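Local coordinates for protein Sodium/sialic acid symporter SiaT (Proteus mirabilis, PDB 5NV9) that uses the sodium gradient to drive uptake of the sialic acid N-acetylneuraminic acid across the bacterial inner membrane, at residues 106-111 with 420-425; 98-103 with 259-264; 427-432 with 483-488. All coordinates share one frame; numbering follows the deposited sequence.

Contact 1: residues 106-111 with 420-425; sequences TSAYEY and GLFMLG
The hydroxyl of Tyr109, whose ring meets Phe422, is gripped by two backbone groups. One is the carbonyl of Ala253, and the other is a weaker bond to the amide of Gln255. This ties the far end of the ring to the junction of helices 236-253 and 255-258. Tyr109 CD1 comes to 3.6 Å from Phe422 CZ, at the edge of the phenyl ring. The edges of the two rings meet, neither over the other's face, with planes at 67°. The side chains cross at about a right angle. Tyr111 approaches Phe422 differently. Its CG is anti to the backbone N (chi1 165°), and its CD2 lies 3.7 Å from Phe422 CD2. These rings are near-parallel, at 21°, but displaced, with little of one above the other. The backbone O of Ala108 lies 3.7 Å from Phe422 CE2, at the ring edge. The hydroxyl of Tyr111 comes to 3.1 Å from Gly425 C, of a residue with no side chain. Phe100 and Tyr96 of helix 89-102 also touch Phe422. In the turn from Ser107 to Glu110, Glu110 OE2 accepts from Ser107 N at 3.0 Å and from Thr106 N, both above the same face of the carboxylate. Ser357 OG is a further partner. Ser107 and Glu110 form a capping box. Tyr109, Tyr111 and Phe422 form an aromatic cluster that joins the start of helix 110-115 to transmembrane helix 415-427.

Contact 2: residues 98-103 with 259-264; sequences PFFRKL and QRYIVT
The end of helix 89-102 comes up against the loop after helix 255-258, with Arg101 CA 5.9 Å from Ile262 CA. Arg101 carries the polar part of the contact. Its chain bends at chi3 (71°), which places NE. The guanidinium meets two backbone carbonyls near its own plane. NH1 donates to Tyr261 O at 2.9 Å, in the carbonyl plane and on a lone pair. NH1 and NH2 together grip Thr264 O end-on, with NH1 at 3.0 Å from that oxygen. Both nitrogens reach it from the same face, above its carbonyl plane. Three bonds therefore fix the rotation of the guanidinium and satisfy both carbonyls. The Thr264 hydroxyl is bonded to Thr270 OG1 of helix 267-301. Apolar groups pack beside this clamp. Phe100 CB lies 4.4 Å from Ile262 CG2, and Phe100 CD2 stands 4.4 Å from Tyr261 CD2, at the edge of the tyrosine ring. Tyr261 OH is bonded to the carbonyl of Phe251. The side chain of Tyr261 is about 11 Å from the bound sialic acid. The contact joins two segments on the cytoplasmic side of the substrate site, consistent with the closed inner side of an outward-open LeuT fold.

Contact 3: residues 427-432 with 483-488; sequences FVKRAN and AKQLSL
Lys429 and Gln485 both start with CG anti to the backbone N, Lys429 with chi1 179° and Gln485 with chi1 157°. The lysine chain stays extended and turns at chi4 (77°), which sets NZ beside the glutamine. Gln485 bends at chi2, and its OE1 lies 3.0 Å from Lys429 NZ. The two side chains cross obliquely at the surface. The tighter part of the contact is round Ala483. Its methyl group points toward the 427-432 segment, against the carbonyls of the type I turn that runs from Val428 to Ala431. Ala483 CB is 3.1 Å from Ala431 O and 3.2 Å from Lys429 O, with Arg430 O farther off. The methyl thus sits among three backbone carbonyls. Asn432 CB packs alongside, 3.8 Å from Ala483 CA. Two waters join the backbones. One donates to Lys484 O and lies unusually close to Lys429 O. The other donates to Arg430 O and accepts weakly from Ala483 N and Asn432 ND2. Several of these polar groups have further partners. Ala431 O is bonded by Arg115 NH1. Asn432 is the N-cap of helix 433-452: its OD1 accepts from Ser435 N, while ND2 bonds to Ala477 O. The C-terminal tail is therefore laid on the turn between two transmembrane helices through a methyl and two waters. Arg430 O and Lys484 O accept from water, as Lys429 O probably does, and the lysine ammonium near a glutamine carbonyl probably adds a modest electrostatic attraction on the cytoplasmic surface.

The three contacts lie on the same side of the chain's centre, at the cytoplasmic end of the transporter. The centre of contact 1 is about 12 Å from those of contacts 2 and 3, which are about 19 Å apart. Along the chain the segments of contacts 1 and 2 alternate: 98-103, 106-111, 259-264, then 420-425. Contact 3 follows both. Helices 89-102 and 110-115 are consecutive, and Phe100 touches both Phe422 and Ala108. Leu424 packs on Ala431, and Tyr111 on Leu486. Leu488 of the tail reaches Lys102 and Phe99. The end of helix 89-102 and the start of helix 110-115 thus join the 259-264 loop to helix 415-427 and the C-terminal tail.

Contact 1: residues 106-111 with 420-425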
loop_
_atom_site.group_PDB
_atom_site.type_symbol
_atom_site.label_atom_id
_atom_site.label_comp_id
_atom_site.label_asym_id
_atom_site.label_seq_id
_atom_site.Cartn_x
_atom_site.Cartn_y
_atom_site.Cartn_z
ATOM N N THR A 106 12.342 13.462 7.942
ATOM C CA THR A 106 10.951 13.326 8.216
ATOM C C THR A 106 10.280 12.772 6.935
ATOM O O THR A 106 9.643 11.705 6.980
ATOM C CB THR A 106 10.352 14.665 8.698
ATOM O OG1 THR A 106 10.753 14.845 10.051
ATOM C CG2 THR A 106 8.818 14.686 8.631
ATOM N N SER A 107 10.531 13.434 5.807
ATOM C CA SER A 107 10.020 13.003 4.475
ATOM C C SER A 107 11.155 12.367 3.662
ATOM O O SER A 107 12.232 12.902 3.601
ATOM C CB SER A 107 9.448 14.196 3.713
ATOM O OG SER A 107 9.106 13.881 2.392
ATOM N N ALA A 108 10.874 11.253 3.022
ATOM C CA ALA A 108 11.834 10.592 2.128
ATOM C C ALA A 108 12.407 11.490 1.043
ATOM O O ALA A 108 13.612 11.317 0.647
ATOM C CB ALA A 108 11.172 9.376 1.485
ATOM N N TYR A 109 11.595 12.464 0.613
ATOM C CA TYR A 109 11.912 13.325 -0.570
ATOM C C TYR A 109 13.003 14.364 -0.245
ATOM O O TYR A 109 13.635 14.953 -1.131
ATOM C CB TYR A 109 10.618 13.869 -1.205
ATOM C CG TYR A 109 9.673 12.724 -1.418
ATOM C CD1 TYR A 109 10.034 11.637 -2.246
ATOM C CD2 TYR A 109 8.482 12.602 -0.642
ATOM C CE1 TYR A 109 9.201 10.514 -2.357
ATOM C CE2 TYR A 109 7.646 11.486 -0.767
ATOM C CZ TYR A 109 8.020 10.427 -1.583
ATOM O OH TYR A 109 7.206 9.309 -1.665
ATOM N N GLU A 110 13.286 14.518 1.036
ATOM C CA GLU A 110 14.437 15.328 1.483
ATOM C C GLU A 110 15.728 14.778 0.935
ATOM O O GLU A 110 16.641 15.547 0.669
ATOM C CB GLU A 110 14.566 15.338 3.026
ATOM C CG GLU A 110 13.460 16.061 3.760
ATOM C CD GLU A 110 13.418 15.789 5.284
ATOM O OE1 GLU A 110 14.464 15.583 5.934
ATOM O OE2 GLU A 110 12.315 15.794 5.855
ATOM N N TYR A 111 15.832 13.459 0.802
ATOM C CA TYR A 111 17.009 12.880 0.164
ATOM C C TYR A 111 17.263 13.525 -1.241
ATOM O O TYR A 111 18.418 13.809 -1.589
ATOM C CB TYR A 111 16.900 11.347 0.047
ATOM C CG TYR A 111 17.901 10.779 -0.900
ATOM C CD1 TYR A 111 19.208 10.591 -0.493
ATOM C CD2 TYR A 111 17.556 10.494 -2.253
ATOM C CE1 TYR A 111 20.168 10.123 -1.383
ATOM C CE2 TYR A 111 18.506 10.050 -3.147
ATOM C CZ TYR A 111 19.809 9.860 -2.715
ATOM O OH TYR A 111 20.766 9.373 -3.584
ATOM N N GLY A 420 12.478 6.370 -10.286
ATOM C CA GLY A 420 13.717 6.523 -11.067
ATOM C C GLY A 420 14.697 7.540 -10.458
ATOM O O GLY A 420 15.924 7.379 -10.523
ATOM N N LEU A 421 14.142 8.643 -9.948
ATOM C CA LEU A 421 14.922 9.653 -9.300
ATOM C C LEU A 421 15.753 9.095 -8.173
ATOM O O LEU A 421 16.897 9.496 -8.066
ATOM C CB LEU A 421 14.069 10.804 -8.798
ATOM C CG LEU A 421 13.500 11.763 -9.856
ATOM C CD1 LEU A 421 12.373 12.637 -9.290
ATOM C CD2 LEU A 421 14.582 12.668 -10.413
ATOM N N PHE A 422 15.178 8.212 -7.326
ATOM C CA PHE A 422 15.915 7.560 -6.273
ATOM C C PHE A 422 16.985 6.618 -6.799
ATOM O O PHE A 422 18.091 6.563 -6.247
ATOM C CB PHE A 422 14.983 6.820 -5.202
ATOM C CG PHE A 422 14.236 7.767 -4.282
ATOM C CD1 PHE A 422 13.057 8.322 -4.660
ATOM C CD2 PHE A 422 14.758 8.130 -3.054
ATOM C CE1 PHE A 422 12.379 9.215 -3.829
ATOM C CE2 PHE A 422 14.096 8.992 -2.215
ATOM C CZ PHE A 422 12.906 9.544 -2.608
HETATM N N MSE A 423 16.658 5.837 -7.810
HETATM C CA MSE A 423 17.632 4.890 -8.398
HETATM C C MSE A 423 18.798 5.633 -8.980
HETATM O O MSE A 423 19.961 5.287 -8.768
HETATM C CB MSE A 423 16.993 4.063 -9.520
HETATM C CG MSE A 423 15.887 3.156 -9.016
HETATM SE SE MSE A 423 15.123 2.040 -10.453
HETATM C CE MSE A 423 16.811 1.126 -10.766
ATOM N N LEU A 424 18.486 6.725 -9.643
ATOM C CA LEU A 424 19.513 7.600 -10.290
ATOM C C LEU A 424 20.437 8.245 -9.251
ATOM O O LEU A 424 21.643 8.153 -9.339
ATOM C CB LEU A 424 18.814 8.681 -11.110
ATOM C CG LEU A 424 19.740 9.666 -11.844
ATOM C CD1 LEU A 424 20.380 8.945 -12.985
ATOM C CD2 LEU A 424 19.003 10.893 -12.325
ATOM N N GLY A 425 19.843 8.839 -8.208
ATOM C CA GLY A 425 20.651 9.436 -7.148
ATOM C C GLY A 425 21.514 8.424 -6.431
ATOM O O GLY A 425 22.671 8.693 -6.089
#

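Contact 2: residues 98-103 with 259-264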
loop_
_atom_site.group_PDB
_atom_site.type_symbol
_atom_site.label_atom_id
_atom_site.label_comp_id
_atom_site.label_asym_id
_atom_site.label_seq_id
_atom_site.Cartn_x
_atom_site.Cartn_y
_atom_site.Cartn_z
ATOM N N PRO A 98 20.654 3.651 4.937
ATOM C CA PRO A 98 21.683 4.522 5.554
ATOM C C PRO A 98 21.560 6.002 5.227
ATOM O O PRO A 98 21.784 6.831 6.117
ATOM C CB PRO A 98 23.014 3.927 5.059
ATOM C CG PRO A 98 22.686 2.511 4.702
ATOM C CD PRO A 98 21.271 2.557 4.158
ATOM N N PHE A 99 21.169 6.349 3.999
ATOM C CA PHE A 99 20.955 7.771 3.666
ATOM C C PHE A 99 19.787 8.340 4.404
ATOM O O PHE A 99 19.881 9.426 4.996
ATOM C CB PHE A 99 20.783 7.987 2.159
ATOM C CG PHE A 99 22.080 7.842 1.404
ATOM C CD1 PHE A 99 22.516 6.615 0.992
ATOM C CD2 PHE A 99 22.867 8.962 1.132
ATOM C CE1 PHE A 99 23.716 6.495 0.342
ATOM C CE2 PHE A 99 24.062 8.833 0.467
ATOM C CZ PHE A 99 24.493 7.593 0.083
ATOM N N PHE A 100 18.700 7.574 4.415
ATOM C CA PHE A 100 17.464 8.001 5.045
ATOM C C PHE A 100 17.704 8.219 6.551
ATOM O O PHE A 100 17.218 9.203 7.128
ATOM C CB PHE A 100 16.322 6.954 4.842
ATOM C CG PHE A 100 15.754 6.881 3.424
ATOM C CD1 PHE A 100 15.441 8.024 2.698
ATOM C CD2 PHE A 100 15.490 5.658 2.827
ATOM C CE1 PHE A 100 14.896 7.930 1.384
ATOM C CE2 PHE A 100 14.959 5.562 1.532
ATOM C CZ PHE A 100 14.645 6.691 0.809
ATOM N N ARG A 101 18.394 7.291 7.194
ATOM C CA ARG A 101 18.628 7.403 8.592
ATOM C C ARG A 101 19.593 8.527 8.929
ATOM O O ARG A 101 19.342 9.258 9.871
ATOM C CB ARG A 101 19.123 6.088 9.180
ATOM C CG ARG A 101 17.940 5.125 9.272
ATOM C CD ARG A 101 18.291 3.807 9.922
ATOM N NE ARG A 101 18.531 3.991 11.354
ATOM C CZ ARG A 101 17.608 4.135 12.309
ATOM N NH1 ARG A 101 16.288 4.143 12.052
ATOM N NH2 ARG A 101 18.030 4.291 13.525
ATOM N N LYS A 102 20.708 8.630 8.199
ATOM C CA LYS A 102 21.740 9.604 8.544
ATOM C C LYS A 102 21.281 11.016 8.305
ATOM O O LYS A 102 21.747 11.950 8.967
ATOM C CB LYS A 102 23.010 9.385 7.754
ATOM C CG LYS A 102 23.784 8.194 8.263
ATOM C CD LYS A 102 24.924 7.916 7.355
ATOM C CE LYS A 102 25.396 6.498 7.486
ATOM N NZ LYS A 102 26.138 6.387 8.715
ATOM N N LEU A 103 20.390 11.188 7.336
ATOM C CA LEU A 103 19.806 12.504 7.098
ATOM C C LEU A 103 18.700 12.825 8.080
ATOM O O LEU A 103 18.188 13.906 8.013
ATOM C CB LEU A 103 19.286 12.670 5.651
ATOM C CG LEU A 103 20.313 12.660 4.487
ATOM C CD1 LEU A 103 19.600 12.460 3.162
ATOM C CD2 LEU A 103 21.188 13.897 4.423
ATOM N N GLN A 259 8.951 5.889 5.810
ATOM C CA GLN A 259 8.765 6.389 7.188
ATOM C C GLN A 259 9.005 5.357 8.294
ATOM O O GLN A 259 9.507 5.700 9.378
ATOM C CB GLN A 259 7.347 6.941 7.321
ATOM C CG GLN A 259 7.242 8.189 8.165
ATOM C CD GLN A 259 5.800 8.603 8.329
ATOM O OE1 GLN A 259 5.005 8.380 7.406
ATOM N NE2 GLN A 259 5.435 9.170 9.508
ATOM N N ARG A 260 8.659 4.096 8.047
ATOM C CA ARG A 260 8.910 3.046 9.055
ATOM C C ARG A 260 10.382 2.721 9.241
ATOM O O ARG A 260 10.732 2.107 10.231
ATOM C CB ARG A 260 8.164 1.754 8.734
ATOM C CG ARG A 260 6.752 1.707 9.244
ATOM C CD ARG A 260 5.774 2.392 8.332
ATOM N NE ARG A 260 4.446 2.469 8.951
ATOM C CZ ARG A 260 3.585 3.477 8.782
ATOM N NH1 ARG A 260 3.884 4.493 7.996
ATOM N NH2 ARG A 260 2.443 3.473 9.433
ATOM N N TYR A 261 11.249 3.110 8.302
ATOM C CA TYR A 261 12.673 2.860 8.440
ATOM C C TYR A 261 13.361 3.764 9.462
ATOM O O TYR A 261 14.472 3.453 9.891
ATOM C CB TYR A 261 13.391 3.020 7.078
ATOM C CG TYR A 261 12.844 2.117 5.925
ATOM C CD1 TYR A 261 12.124 0.929 6.156
ATOM C CD2 TYR A 261 13.081 2.476 4.600
ATOM C CE1 TYR A 261 11.666 0.131 5.083
ATOM C CE2 TYR A 261 12.664 1.674 3.537
ATOM C CZ TYR A 261 11.940 0.527 3.754
ATOM O OH TYR A 261 11.549 -0.185 2.604
ATOM N N ILE A 262 12.737 4.891 9.806
ATOM C CA ILE A 262 13.344 5.902 10.678
ATOM C C ILE A 262 12.687 5.977 12.083
ATOM O O ILE A 262 13.106 6.765 12.933
ATOM C CB ILE A 262 13.387 7.279 9.957
ATOM C CG1 ILE A 262 12.024 7.767 9.481
ATOM C CG2 ILE A 262 14.196 7.144 8.663
ATOM C CD1 ILE A 262 11.295 8.611 10.474
ATOM N N VAL A 263 11.648 5.177 12.328
ATOM C CA VAL A 263 11.015 5.184 13.659
ATOM C C VAL A 263 11.717 4.328 14.698
ATOM O O VAL A 263 11.416 4.439 15.917
ATOM C CB VAL A 263 9.524 4.766 13.595
ATOM C CG1 VAL A 263 8.725 5.737 12.781
ATOM C CG2 VAL A 263 9.333 3.360 13.093
ATOM N N THR A 264 12.582 3.422 14.235
ATOM C CA THR A 264 13.406 2.566 15.080
ATOM C C THR A 264 14.663 3.288 15.560
ATOM O O THR A 264 15.229 4.131 14.854
ATOM C CB THR A 264 13.843 1.354 14.288
ATOM O OG1 THR A 264 14.192 1.770 12.939
ATOM C CG2 THR A 264 12.722 0.412 14.199
#

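Contact 3: residues 427-432 with 483-488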
loop_
_atom_site.group_PDB
_atom_site.type_symbol
_atom_site.label_atom_id
_atom_site.label_comp_id
_atom_site.label_asym_id
_atom_site.label_seq_id
_atom_site.Cartn_x
_atom_site.Cartn_y
_atom_site.Cartn_z
ATOM N N PHE A 427 22.411 5.261 -7.377
ATOM C CA PHE A 427 23.351 4.399 -8.112
ATOM C C PHE A 427 24.228 5.054 -9.183
ATOM O O PHE A 427 25.143 4.423 -9.675
ATOM C CB PHE A 427 22.588 3.227 -8.715
ATOM C CG PHE A 427 22.002 2.319 -7.656
ATOM C CD1 PHE A 427 22.836 1.530 -6.893
ATOM C CD2 PHE A 427 20.631 2.327 -7.381
ATOM C CE1 PHE A 427 22.322 0.694 -5.900
ATOM C CE2 PHE A 427 20.107 1.478 -6.413
ATOM C CZ PHE A 427 20.950 0.659 -5.668
ATOM N N VAL A 428 23.951 6.301 -9.539
ATOM C CA VAL A 428 24.672 6.960 -10.614
ATOM C C VAL A 428 25.342 8.190 -10.051
ATOM O O VAL A 428 24.729 9.261 -9.947
ATOM C CB VAL A 428 23.691 7.322 -11.707
ATOM C CG1 VAL A 428 24.422 7.906 -12.868
ATOM C CG2 VAL A 428 22.912 6.080 -12.122
ATOM N N LYS A 429 26.592 8.035 -9.634
ATOM C CA LYS A 429 27.319 9.115 -8.942
ATOM C C LYS A 429 27.373 10.426 -9.754
ATOM O O LYS A 429 27.348 11.526 -9.201
ATOM C CB LYS A 429 28.748 8.655 -8.602
ATOM C CG LYS A 429 29.588 9.735 -7.908
ATOM C CD LYS A 429 30.915 9.202 -7.340
ATOM C CE LYS A 429 31.845 10.345 -6.884
ATOM N NZ LYS A 429 31.426 10.909 -5.579
ATOM N N ARG A 430 27.428 10.345 -11.067
ATOM C CA ARG A 430 27.597 11.564 -11.852
ATOM C C ARG A 430 26.301 12.311 -12.127
ATOM O O ARG A 430 26.326 13.452 -12.557
ATOM C CB ARG A 430 28.297 11.288 -13.169
ATOM C CG ARG A 430 29.793 11.265 -12.984
ATOM C CD ARG A 430 30.259 9.845 -12.724
ATOM N NE ARG A 430 29.694 8.984 -13.758
ATOM C CZ ARG A 430 28.748 8.044 -13.579
ATOM N NH1 ARG A 430 28.285 7.787 -12.371
ATOM N NH2 ARG A 430 28.274 7.344 -14.642
ATOM N N ALA A 431 25.173 11.680 -11.838
ATOM C CA ALA A 431 23.934 12.332 -12.071
ATOM C C ALA A 431 23.903 13.557 -11.216
ATOM O O ALA A 431 24.473 13.552 -10.115
ATOM C CB ALA A 431 22.762 11.409 -11.729
ATOM N N ASN A 432 23.193 14.601 -11.682
ATOM C CA ASN A 432 23.191 15.865 -10.991
ATOM C C ASN A 432 21.813 16.487 -11.118
ATOM O O ASN A 432 20.922 15.908 -11.749
ATOM C CB ASN A 432 24.341 16.782 -11.578
ATOM C CG ASN A 432 24.326 16.840 -13.109
ATOM O OD1 ASN A 432 23.277 17.082 -13.696
ATOM N ND2 ASN A 432 25.507 16.646 -13.758
ATOM N N ALA A 483 28.187 16.727 -10.129
ATOM C CA ALA A 483 27.217 16.224 -9.111
ATOM C C ALA A 483 27.567 16.668 -7.713
ATOM O O ALA A 483 28.743 16.787 -7.422
ATOM C CB ALA A 483 27.186 14.738 -9.146
ATOM N N LYS A 484 26.558 16.870 -6.847
ATOM C CA LYS A 484 26.822 17.085 -5.458
ATOM C C LYS A 484 27.385 15.813 -4.877
ATOM O O LYS A 484 27.055 14.713 -5.316
ATOM C CB LYS A 484 25.596 17.566 -4.701
ATOM C CG LYS A 484 25.111 18.908 -5.199
ATOM C CD LYS A 484 24.251 19.609 -4.185
ATOM C CE LYS A 484 22.951 18.885 -3.989
ATOM N NZ LYS A 484 21.933 19.895 -3.605
ATOM N N GLN A 485 28.288 15.987 -3.927
ATOM C CA GLN A 485 29.088 14.888 -3.417
ATOM C C GLN A 485 28.240 13.917 -2.528
ATOM O O GLN A 485 28.110 12.744 -2.865
ATOM C CB GLN A 485 30.348 15.479 -2.722
ATOM C CG GLN A 485 31.043 14.624 -1.671
ATOM C CD GLN A 485 31.479 13.280 -2.189
ATOM O OE1 GLN A 485 31.391 13.000 -3.389
ATOM N NE2 GLN A 485 32.008 12.451 -1.291
ATOM N N LEU A 486 27.654 14.411 -1.430
ATOM C CA LEU A 486 26.854 13.606 -0.456
ATOM C C LEU A 486 27.545 12.319 0.105
ATOM O O LEU A 486 27.199 11.215 -0.269
ATOM C CB LEU A 486 25.451 13.295 -1.030
ATOM C CG LEU A 486 24.364 13.025 0.036
ATOM C CD1 LEU A 486 24.209 14.237 0.962
ATOM C CD2 LEU A 486 23.010 12.665 -0.568
ATOM N N SER A 487 28.472 12.462 1.050
ATOM C CA SER A 487 29.279 11.327 1.502
ATOM C C SER A 487 28.792 10.635 2.773
ATOM O O SER A 487 29.027 11.132 3.870
ATOM C CB SER A 487 30.714 11.787 1.716
ATOM O OG SER A 487 30.769 12.917 2.552
ATOM N N LEU A 488 28.113 9.493 2.583
ATOM C CA LEU A 488 27.817 8.475 3.615
ATOM C C LEU A 488 28.208 7.069 3.085
ATOM O O LEU A 488 29.330 6.555 3.287
ATOM C CB LEU A 488 26.317 8.452 3.930
ATOM C CG LEU A 488 25.639 9.692 4.519
ATOM C CD1 LEU A 488 26.520 10.228 5.597
ATOM C CD2 LEU A 488 25.280 10.829 3.590
HETATM O O HOH W 1 27.277 11.967 -6.714
HETATM O O HOH W 2 28.347 15.106 -12.760
#